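Local atomic coordinates of uncharacterized protein (Ruminococcus gnavus, PDB entry 4QAN), a protein that is of unknown function but adopts a cystatin-like fold, is a divergent member of the NTF2-like superfamily and can bind magnesium. Residues S84-L89 with T269-F274; Y210-P215 with E255-Q260; R239-A244 with G261-E266. All blocks are in the same frame, centred on the assembly; numbering follows the deposited sequence.

Contact 1 of 3, residues S84-L89 with T269-F274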
loop_
_atom_site.group_PDB
_atom_site.type_symbol
_atom_site.label_atom_id
_atom_site.label_comp_id
_atom_site.label_asym_id
_atom_site.label_seq_id
_atom_site.Cartn_x
_atom_site.Cartn_y
_atom_site.Cartn_z
ATOM N N SER A 84 -13.234 7.365 0.355
ATOM C CA SER A 84 -12.772 6.616 1.529
ATOM C C SER A 84 -12.924 5.080 1.390
ATOM O O SER A 84 -12.179 4.336 2.018
ATOM C CB SER A 84 -13.404 7.155 2.815
ATOM O OG SER A 84 -14.807 7.113 2.754
ATOM N N TYR A 85 -13.851 4.625 0.540
ATOM C CA TYR A 85 -13.944 3.216 0.105
ATOM C C TYR A 85 -12.576 2.527 -0.084
ATOM O O TYR A 85 -12.399 1.381 0.300
ATOM C CB TYR A 85 -14.723 3.156 -1.216
ATOM C CG TYR A 85 -14.835 1.782 -1.850
ATOM C CD1 TYR A 85 -13.827 1.277 -2.671
ATOM C CD2 TYR A 85 -15.970 1.011 -1.670
ATOM C CE1 TYR A 85 -13.948 0.027 -3.271
ATOM C CE2 TYR A 85 -16.097 -0.232 -2.253
ATOM C CZ TYR A 85 -15.094 -0.729 -3.048
ATOM O OH TYR A 85 -15.237 -1.976 -3.618
ATOM N N TYR A 86 -11.617 3.229 -0.679
ATOM C CA TYR A 86 -10.317 2.643 -0.991
ATOM C C TYR A 86 -9.341 2.460 0.174
ATOM O O TYR A 86 -8.260 1.880 -0.029
ATOM C CB TYR A 86 -9.631 3.482 -2.067
ATOM C CG TYR A 86 -10.273 3.384 -3.432
ATOM C CD1 TYR A 86 -10.343 2.175 -4.096
ATOM C CD2 TYR A 86 -10.766 4.516 -4.083
ATOM C CE1 TYR A 86 -10.903 2.080 -5.355
ATOM C CE2 TYR A 86 -11.310 4.424 -5.349
ATOM C CZ TYR A 86 -11.377 3.201 -5.975
ATOM O OH TYR A 86 -11.924 3.090 -7.239
ATOM N N PHE A 87 -9.708 2.913 1.375
ATOM C CA PHE A 87 -8.744 3.085 2.464
ATOM C C PHE A 87 -7.867 1.862 2.724
ATOM O O PHE A 87 -6.650 1.972 2.764
ATOM C CB PHE A 87 -9.435 3.567 3.763
ATOM C CG PHE A 87 -8.499 3.669 4.952
ATOM C CD1 PHE A 87 -7.796 4.842 5.215
ATOM C CD2 PHE A 87 -8.305 2.580 5.796
ATOM C CE1 PHE A 87 -6.917 4.925 6.295
ATOM C CE2 PHE A 87 -7.435 2.658 6.882
ATOM C CZ PHE A 87 -6.740 3.832 7.130
ATOM N N PRO A 88 -8.469 0.686 2.914
ATOM C CA PRO A 88 -7.557 -0.431 3.187
ATOM C C PRO A 88 -6.526 -0.699 2.076
ATOM O O PRO A 88 -5.416 -1.168 2.374
ATOM C CB PRO A 88 -8.507 -1.621 3.352
ATOM C CG PRO A 88 -9.836 -0.996 3.746
ATOM C CD PRO A 88 -9.885 0.287 2.970
ATOM N N LEU A 89 -6.866 -0.417 0.815
ATOM C CA LEU A 89 -5.898 -0.629 -0.273
ATOM C C LEU A 89 -4.747 0.382 -0.188
ATOM O O LEU A 89 -3.600 0.031 -0.400
ATOM C CB LEU A 89 -6.572 -0.548 -1.647
ATOM C CG LEU A 89 -7.786 -1.448 -1.872
ATOM C CD1 LEU A 89 -8.067 -1.608 -3.364
ATOM C CD2 LEU A 89 -7.579 -2.817 -1.235
ATOM N N THR A 269 -5.913 -3.092 -9.001
ATOM C CA THR A 269 -5.722 -3.215 -10.407
ATOM C C THR A 269 -6.974 -3.812 -11.054
ATOM O O THR A 269 -7.399 -3.375 -12.125
ATOM C CB THR A 269 -4.445 -4.024 -10.678
ATOM O OG1 THR A 269 -3.326 -3.283 -10.168
ATOM C CG2 THR A 269 -4.260 -4.280 -12.163
HETATM N N MSE A 270 -7.571 -4.783 -10.374
HETATM C CA MSE A 270 -8.796 -5.423 -10.832
HETATM C C MSE A 270 -9.922 -4.409 -10.854
HETATM O O MSE A 270 -10.623 -4.286 -11.848
HETATM C CB MSE A 270 -9.119 -6.633 -9.951
HETATM C CG MSE A 270 -10.421 -7.262 -10.444
HETATM SE SE MSE A 270 -10.991 -8.832 -9.424
HETATM C CE MSE A 270 -11.853 -7.883 -7.927
ATOM N N LEU A 271 -10.100 -3.662 -9.773
ATOM C CA LEU A 271 -11.138 -2.638 -9.736
ATOM C C LEU A 271 -10.935 -1.599 -10.846
ATOM O O LEU A 271 -11.912 -1.163 -11.477
ATOM C CB LEU A 271 -11.181 -1.943 -8.371
ATOM C CG LEU A 271 -11.342 -2.844 -7.148
ATOM C CD1 LEU A 271 -11.263 -2.013 -5.890
ATOM C CD2 LEU A 271 -12.639 -3.642 -7.189
ATOM N N TYR A 272 -9.679 -1.208 -11.099
ATOM C CA TYR A 272 -9.392 -0.226 -12.148
ATOM C C TYR A 272 -9.787 -0.816 -13.498
ATOM O O TYR A 272 -10.232 -0.093 -14.398
ATOM C CB TYR A 272 -7.913 0.182 -12.140
ATOM C CG TYR A 272 -7.493 1.161 -11.036
ATOM C CD1 TYR A 272 -8.338 1.483 -9.962
ATOM C CD2 TYR A 272 -6.247 1.760 -11.079
ATOM C CE1 TYR A 272 -7.929 2.370 -8.983
ATOM C CE2 TYR A 272 -5.826 2.631 -10.091
ATOM C CZ TYR A 272 -6.666 2.935 -9.055
ATOM O OH TYR A 272 -6.232 3.814 -8.102
ATOM N N GLY A 273 -9.659 -2.132 -13.635
ATOM C CA GLY A 273 -10.094 -2.819 -14.861
ATOM C C GLY A 273 -11.583 -2.639 -15.139
ATOM O O GLY A 273 -11.986 -2.381 -16.282
ATOM N N PHE A 274 -12.406 -2.785 -14.101
ATOM C CA PHE A 274 -13.864 -2.601 -14.240
ATOM C C PHE A 274 -14.197 -1.122 -14.440
ATOM O O PHE A 274 -15.131 -0.782 -15.151
ATOM C CB PHE A 274 -14.628 -3.127 -13.017
ATOM C CG PHE A 274 -14.555 -4.617 -12.839
ATOM C CD1 PHE A 274 -15.119 -5.472 -13.766
ATOM C CD2 PHE A 274 -13.959 -5.167 -11.708
ATOM C CE1 PHE A 274 -15.060 -6.842 -13.590
ATOM C CE2 PHE A 274 -13.893 -6.542 -11.532
ATOM C CZ PHE A 274 -14.454 -7.378 -12.473
#
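Apolar packing carries this contact, and it converges on a single methyl group, CD1 of Leu271. Leu271 CG stands anti to the carbonyl carbon (chi1 -55°), which sends the branch out from its helix toward residues 84-89. There it meets Tyr86 tip to tip, with CE1 of Tyr86 4.1 Å from CD1 of Leu271, the methyl lying at the ring edge. CD1 of Leu89 comes to the same methyl, also at 4.1 Å from Leu271 CD1, the two leucines crossing obliquely. The Tyr85 ring adds an edge of its own, its CE1 4.3 Å from Leu271 CD1. The backbones stay well apart, 10.2 Å between the CA atoms of Tyr86 and Leu271, so it is side chains that bridge the two segments. The contact joins the 3-10 turn and first turn of helix 87-108, which precedes the antiparallel sheet 116-188, to the C-terminal part of helix 254-275, which precedes the mixed sheet 305-384.

Between the two tyrosines the packing is aromatic: Tyr85 presents its edge to Tyr86, CD1 of Tyr85 sitting 3.9 Å above the Tyr86 ring plane toward its rim.

The polar tips look elsewhere. Tyr85 OH hydrogen-bonds to the Ile232 carbonyl oxygen, and Tyr86 OH to that of Leu297, which fixes both rings at their far ends. Tyr86 OH also lies loosely at the edge of the Tyr272 ring, 4.4 Å from Tyr272 CE1.

Contact 2 of 3, residues Y210-P215 with E255-Q260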
loop_
_atom_site.group_PDB
_atom_site.type_symbol
_atom_site.label_atom_id
_atom_site.label_comp_id
_atom_site.label_asym_id
_atom_site.label_seq_id
_atom_site.Cartn_x
_atom_site.Cartn_y
_atom_site.Cartn_z
ATOM N N TYR A 210 -1.128 1.027 11.169
ATOM C CA TYR A 210 -1.108 0.020 10.109
ATOM C C TYR A 210 -1.904 -1.197 10.564
ATOM O O TYR A 210 -2.210 -1.327 11.740
ATOM C CB TYR A 210 0.338 -0.362 9.776
ATOM C CG TYR A 210 1.109 -1.065 10.883
ATOM C CD1 TYR A 210 1.736 -0.350 11.890
ATOM C CD2 TYR A 210 1.214 -2.445 10.910
ATOM C CE1 TYR A 210 2.445 -0.995 12.902
ATOM C CE2 TYR A 210 1.907 -3.098 11.912
ATOM C CZ TYR A 210 2.515 -2.364 12.908
ATOM O OH TYR A 210 3.206 -3.016 13.881
ATOM N N PHE A 211 -2.225 -2.101 9.643
ATOM C CA PHE A 211 -2.938 -3.311 9.994
ATOM C C PHE A 211 -2.358 -4.511 9.254
ATOM O O PHE A 211 -1.767 -4.363 8.175
ATOM C CB PHE A 211 -4.428 -3.156 9.660
ATOM C CG PHE A 211 -4.713 -3.146 8.192
ATOM C CD1 PHE A 211 -4.692 -1.965 7.477
ATOM C CD2 PHE A 211 -4.978 -4.326 7.520
ATOM C CE1 PHE A 211 -4.939 -1.960 6.115
ATOM C CE2 PHE A 211 -5.235 -4.325 6.167
ATOM C CZ PHE A 211 -5.204 -3.137 5.458
ATOM N N GLN A 212 -2.518 -5.682 9.875
ATOM C CA GLN A 212 -2.166 -6.970 9.273
ATOM C C GLN A 212 -3.460 -7.813 9.303
ATOM O O GLN A 212 -3.981 -8.122 10.369
ATOM C CB GLN A 212 -1.000 -7.649 10.049
ATOM C CG GLN A 212 -0.236 -8.732 9.265
ATOM C CD GLN A 212 1.042 -9.236 9.955
ATOM O OE1 GLN A 212 1.985 -8.479 10.183
ATOM N NE2 GLN A 212 1.078 -10.533 10.271
ATOM N N ALA A 213 -3.998 -8.144 8.132
ATOM C CA ALA A 213 -5.230 -8.924 8.079
ATOM C C ALA A 213 -4.913 -10.366 8.489
ATOM O O ALA A 213 -3.770 -10.807 8.348
ATOM C CB ALA A 213 -5.825 -8.867 6.691
HETATM N N MSE A 214 -5.908 -11.053 9.048
HETATM C CA MSE A 214 -5.765 -12.459 9.398
HETATM C C MSE A 214 -6.268 -13.298 8.257
HETATM O O MSE A 214 -7.023 -12.823 7.426
HETATM C CB MSE A 214 -6.553 -12.764 10.662
HETATM C CG MSE A 214 -8.047 -12.882 10.403
HETATM SE SE MSE A 214 -8.941 -13.290 12.101
HETATM C CE MSE A 214 -10.701 -13.680 11.299
ATOM N N PRO A 215 -5.850 -14.574 8.193
ATOM C CA PRO A 215 -6.442 -15.432 7.172
ATOM C C PRO A 215 -7.940 -15.665 7.406
ATOM O O PRO A 215 -8.350 -15.879 8.538
ATOM C CB PRO A 215 -5.681 -16.751 7.349
ATOM C CG PRO A 215 -4.374 -16.335 7.906
ATOM C CD PRO A 215 -4.740 -15.254 8.879
ATOM N N GLU A 255 7.485 -9.331 5.990
ATOM C CA GLU A 255 7.189 -10.143 4.818
ATOM C C GLU A 255 5.679 -10.202 4.540
ATOM O O GLU A 255 5.240 -10.079 3.387
ATOM C CB GLU A 255 7.753 -11.560 4.972
ATOM C CG GLU A 255 9.269 -11.635 5.092
ATOM C CD GLU A 255 9.817 -11.281 6.479
ATOM O OE1 GLU A 255 9.030 -11.127 7.454
ATOM O OE2 GLU A 255 11.059 -11.153 6.591
ATOM N N LEU A 256 4.882 -10.386 5.587
ATOM C CA LEU A 256 3.436 -10.562 5.394
ATOM C C LEU A 256 2.812 -9.254 4.986
ATOM O O LEU A 256 1.894 -9.236 4.163
ATOM C CB LEU A 256 2.742 -11.096 6.651
ATOM C CG LEU A 256 3.039 -12.554 7.004
ATOM C CD1 LEU A 256 2.407 -12.934 8.340
ATOM C CD2 LEU A 256 2.563 -13.480 5.891
ATOM N N LEU A 257 3.314 -8.166 5.564
ATOM C CA LEU A 257 2.821 -6.836 5.227
ATOM C C LEU A 257 3.141 -6.415 3.800
ATOM O O LEU A 257 2.336 -5.735 3.168
ATOM C CB LEU A 257 3.369 -5.802 6.193
ATOM C CG LEU A 257 2.750 -5.821 7.582
ATOM C CD1 LEU A 257 3.447 -4.808 8.486
ATOM C CD2 LEU A 257 1.252 -5.542 7.511
ATOM N N LYS A 258 4.307 -6.793 3.296
ATOM C CA LYS A 258 4.657 -6.456 1.931
ATOM C C LYS A 258 3.758 -7.247 0.953
ATOM O O LYS A 258 3.261 -6.690 -0.019
ATOM C CB LYS A 258 6.145 -6.706 1.667
ATOM C CG LYS A 258 7.055 -5.735 2.413
ATOM C CD LYS A 258 8.502 -5.812 1.950
ATOM C CE LYS A 258 9.023 -7.234 1.982
ATOM N NZ LYS A 258 10.476 -7.262 1.712
ATOM N N LYS A 259 3.546 -8.526 1.254
ATOM C CA LYS A 259 2.607 -9.386 0.502
ATOM C C LYS A 259 1.195 -8.804 0.493
ATOM O O LYS A 259 0.528 -8.829 -0.527
ATOM C CB LYS A 259 2.549 -10.781 1.144
ATOM C CG LYS A 259 2.514 -11.947 0.171
ATOM C CD LYS A 259 2.997 -13.256 0.820
ATOM C CE LYS A 259 4.339 -13.113 1.555
ATOM N NZ LYS A 259 5.109 -14.385 1.755
ATOM N N GLN A 260 0.761 -8.290 1.645
ATOM C CA GLN A 260 -0.550 -7.649 1.784
ATOM C C GLN A 260 -0.628 -6.411 0.893
ATOM O O GLN A 260 -1.630 -6.186 0.206
ATOM C CB GLN A 260 -0.809 -7.287 3.258
ATOM C CG GLN A 260 -2.071 -6.481 3.527
ATOM C CD GLN A 260 -2.306 -6.225 5.012
ATOM O OE1 GLN A 260 -2.918 -7.031 5.700
ATOM N NE2 GLN A 260 -1.835 -5.093 5.503
#
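A glutamine from a helix does here what a neighbouring strand would do in a sheet: the side-chain amide of Gln260 pairs with backbone, holding the extended loop 210-215 where it crosses helix 254-275 of the cystatin-like fold. Gln260 runs out extended, CG anti to the backbone N (chi1 174°), and uses both ends of its amide. NE2 of Gln260 donates to Phe211 O at 2.8 Å, close to straight; Phe211 O lies near the amide plane, but the nitrogen sits above the plane of that carbonyl. OE1 of Gln260 accepts from Ala213 N at 2.9 Å, this time in the plane of the accepting carbonyl. The two bonds hold the amide from flipping, and the Phe211 ring packs over it: NE2 of Gln260 stands 3.5 Å above the ring, toward the rim, with ring and amide planes 31° apart.

Gln212 of the loop lies across Leu256 and Leu257, about a turn before Gln260, with NE2 of Gln212 3.4 Å from CD1 of Leu256. Its amide is spoken for beyond the two segments, NE2 by Ser249 OG and OE1 by Ser253 N. The buried Tyr210 crosses Leu257 at about a right angle, and its OH bonds to Thr252 OG1.

The other side is loose. Glu255 and Lys259 lie on the exposed flank of the helix and do not reach the loop, while Met214 points away from the helix. Leu257, by contrast, packs closely with its second methyl, placing CD2 3.3 Å from Phe211 O.

Contact 3 of 3, residues R239-A244 with G261-E266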
loop_
_atom_site.group_PDB
_atom_site.type_symbol
_atom_site.label_atom_id
_atom_site.label_comp_id
_atom_site.label_asym_id
_atom_site.label_seq_id
_atom_site.Cartn_x
_atom_site.Cartn_y
_atom_site.Cartn_z
ATOM N N ARG A 239 -11.544 -7.205 4.593
ATOM C CA ARG A 239 -11.978 -8.582 4.513
ATOM C C ARG A 239 -11.614 -9.160 3.144
ATOM O O ARG A 239 -11.197 -10.323 3.018
ATOM C CB ARG A 239 -13.483 -8.634 4.773
ATOM C CG ARG A 239 -14.072 -10.009 4.890
ATOM C CD ARG A 239 -15.524 -9.943 5.385
ATOM N NE ARG A 239 -16.278 -11.121 4.954
ATOM C CZ ARG A 239 -16.278 -12.303 5.569
ATOM N NH1 ARG A 239 -15.583 -12.495 6.694
ATOM N NH2 ARG A 239 -17.005 -13.299 5.060
ATOM N N ALA A 240 -11.735 -8.334 2.116
ATOM C CA ALA A 240 -11.279 -8.728 0.794
ATOM C C ALA A 240 -9.801 -9.138 0.816
ATOM O O ALA A 240 -9.422 -10.138 0.180
ATOM C CB ALA A 240 -11.514 -7.622 -0.208
ATOM N N LEU A 241 -8.972 -8.395 1.549
ATOM C CA LEU A 241 -7.546 -8.737 1.612
ATOM C C LEU A 241 -7.325 -10.006 2.436
ATOM O O LEU A 241 -6.545 -10.870 2.035
ATOM C CB LEU A 241 -6.737 -7.601 2.205
ATOM C CG LEU A 241 -6.743 -6.307 1.396
ATOM C CD1 LEU A 241 -6.204 -5.175 2.260
ATOM C CD2 LEU A 241 -5.960 -6.422 0.099
ATOM N N ALA A 242 -8.036 -10.122 3.565
ATOM C CA ALA A 242 -8.025 -11.341 4.393
ATOM C C ALA A 242 -8.200 -12.654 3.609
ATOM O O ALA A 242 -7.623 -13.671 3.983
ATOM C CB ALA A 242 -9.087 -11.257 5.473
ATOM N N PHE A 243 -9.000 -12.643 2.549
ATOM C CA PHE A 243 -9.219 -13.864 1.716
ATOM C C PHE A 243 -7.977 -14.377 1.002
ATOM O O PHE A 243 -7.933 -15.541 0.585
ATOM C CB PHE A 243 -10.349 -13.654 0.691
ATOM C CG PHE A 243 -11.733 -13.808 1.275
ATOM C CD1 PHE A 243 -12.139 -15.018 1.813
ATOM C CD2 PHE A 243 -12.618 -12.743 1.300
ATOM C CE1 PHE A 243 -13.406 -15.163 2.374
ATOM C CE2 PHE A 243 -13.887 -12.884 1.833
ATOM C CZ PHE A 243 -14.278 -14.090 2.381
ATOM N N ALA A 244 -6.983 -13.517 0.816
ATOM C CA ALA A 244 -5.703 -13.941 0.235
ATOM C C ALA A 244 -4.548 -13.907 1.244
ATOM O O ALA A 244 -3.398 -14.060 0.872
ATOM C CB ALA A 244 -5.377 -13.075 -0.959
ATOM N N GLY A 261 0.444 -5.621 0.919
ATOM C CA GLY A 261 0.656 -4.520 -0.019
ATOM C C GLY A 261 0.542 -4.926 -1.473
ATOM O O GLY A 261 -0.107 -4.239 -2.243
ATOM N N GLU A 262 1.168 -6.034 -1.849
ATOM C CA GLU A 262 1.088 -6.556 -3.230
ATOM C C GLU A 262 -0.332 -6.987 -3.604
ATOM O O GLU A 262 -0.800 -6.738 -4.716
ATOM C CB GLU A 262 1.993 -7.789 -3.425
ATOM C CG GLU A 262 3.480 -7.536 -3.401
ATOM C CD GLU A 262 3.999 -6.910 -4.687
ATOM O OE1 GLU A 262 3.180 -6.498 -5.545
ATOM O OE2 GLU A 262 5.240 -6.829 -4.837
ATOM N N TYR A 263 -1.009 -7.678 -2.696
ATOM C CA TYR A 263 -2.341 -8.164 -3.049
ATOM C C TYR A 263 -3.293 -6.973 -3.193
ATOM O O TYR A 263 -4.124 -6.953 -4.094
ATOM C CB TYR A 263 -2.869 -9.201 -2.057
ATOM C CG TYR A 263 -4.153 -9.855 -2.532
ATOM C CD1 TYR A 263 -4.132 -10.827 -3.534
ATOM C CD2 TYR A 263 -5.391 -9.490 -1.993
ATOM C CE1 TYR A 263 -5.300 -11.419 -3.984
ATOM C CE2 TYR A 263 -6.567 -10.083 -2.427
ATOM C CZ TYR A 263 -6.516 -11.046 -3.428
ATOM O OH TYR A 263 -7.670 -11.657 -3.864
ATOM N N ALA A 264 -3.135 -5.979 -2.319
ATOM C CA ALA A 264 -3.881 -4.744 -2.420
ATOM C C ALA A 264 -3.710 -4.100 -3.803
ATOM O O ALA A 264 -4.674 -3.586 -4.393
ATOM C CB ALA A 264 -3.457 -3.774 -1.336
ATOM N N LYS A 265 -2.475 -4.099 -4.280
ATOM C CA LYS A 265 -2.184 -3.601 -5.598
ATOM C C LYS A 265 -2.910 -4.377 -6.684
ATOM O O LYS A 265 -3.426 -3.752 -7.619
ATOM C CB LYS A 265 -0.687 -3.627 -5.872
ATOM C CG LYS A 265 -0.348 -2.833 -7.111
ATOM C CD LYS A 265 1.132 -2.749 -7.372
ATOM C CE LYS A 265 1.350 -1.909 -8.620
ATOM N NZ LYS A 265 2.772 -1.878 -8.987
ATOM N N GLU A 266 -2.924 -5.714 -6.577
ATOM C CA GLU A 266 -3.620 -6.587 -7.561
ATOM C C GLU A 266 -5.123 -6.353 -7.534
ATOM O O GLU A 266 -5.794 -6.388 -8.577
ATOM C CB GLU A 266 -3.449 -8.092 -7.255
ATOM C CG GLU A 266 -2.093 -8.747 -7.471
ATOM C CD GLU A 266 -2.067 -10.231 -6.999
ATOM O OE1 GLU A 266 -2.856 -11.119 -7.488
ATOM O OE2 GLU A 266 -1.220 -10.523 -6.119
#
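Leu241 O is the best-held polar atom, gripped by two hydrogen bonds: one from Ala244 N, 2.9 Å from Leu241 O, and one with Thr245 OG1. The first closes a three-residue, 3-10-like step that sets Ala244 facing helix 254-275, and the hydroxyl adds a second grip. The contact is a close packing of two helices that both come before the mixed sheet 305-384 of this cystatin-like protein, with the CA atoms of Leu241 and Ala264 only 6.8 Å apart, a spacing consistent with the small side chain of Ala264.

Tyr263 does most of the filling. Its CG lies anti to the backbone N (chi1 -171°), and the ring is carried across to residues 240-244. The methyl of Ala244 sits squarely on one face in a CH-pi contact, its CB 3.3 Å from the centroid of the Tyr263 ring and 9° off the normal. That is a tight fit, with the methyl near all six ring carbons. Leu241 comes at the ring from another direction, at the edge, CD2 of Leu241 being 3.8 Å from CD2 of Tyr263. Face and edge contacts together probably restrict its rotation. Phe228 of helix 221-234 and Ile351 of strand 349-353 also touch Tyr263, and a backbone bond between Phe243 and Ile351 ties this part of the chain to that strand.

No polar pair joins the two segments. The charged ends of residues 261-266 find partners outside them: Lys265 NZ forms a salt bridge with Asp75, and Glu266 OE1 accepts from Leu354 N. The same Leu241 methyl that meets the Tyr263 edge also presses on the helix backbone, its CD2 3.7 Å from Ala264 CA.

Helix 254-275 runs through all three contacts: contact 2 uses its first turns, contact 3 the next and contact 1 the far part. Contacts 2 and 3 have centres about 9 Å apart, contacts 1 and 3 about 10 Å, and contacts 1 and 2 about 17 Å. In sequence the partners come as 84-89, 210-215 and 239-244, so contact 1 spans the other two while contacts 2 and 3 interleave. Leu241 joins them, its CD1 and CD2 touching Phe211 and Leu89. One long helix thus gathers, on its buried side, helix 87-108, an extended loop and a short helix, joining the two sheet-bearing halves of the chain away from the magnesium site.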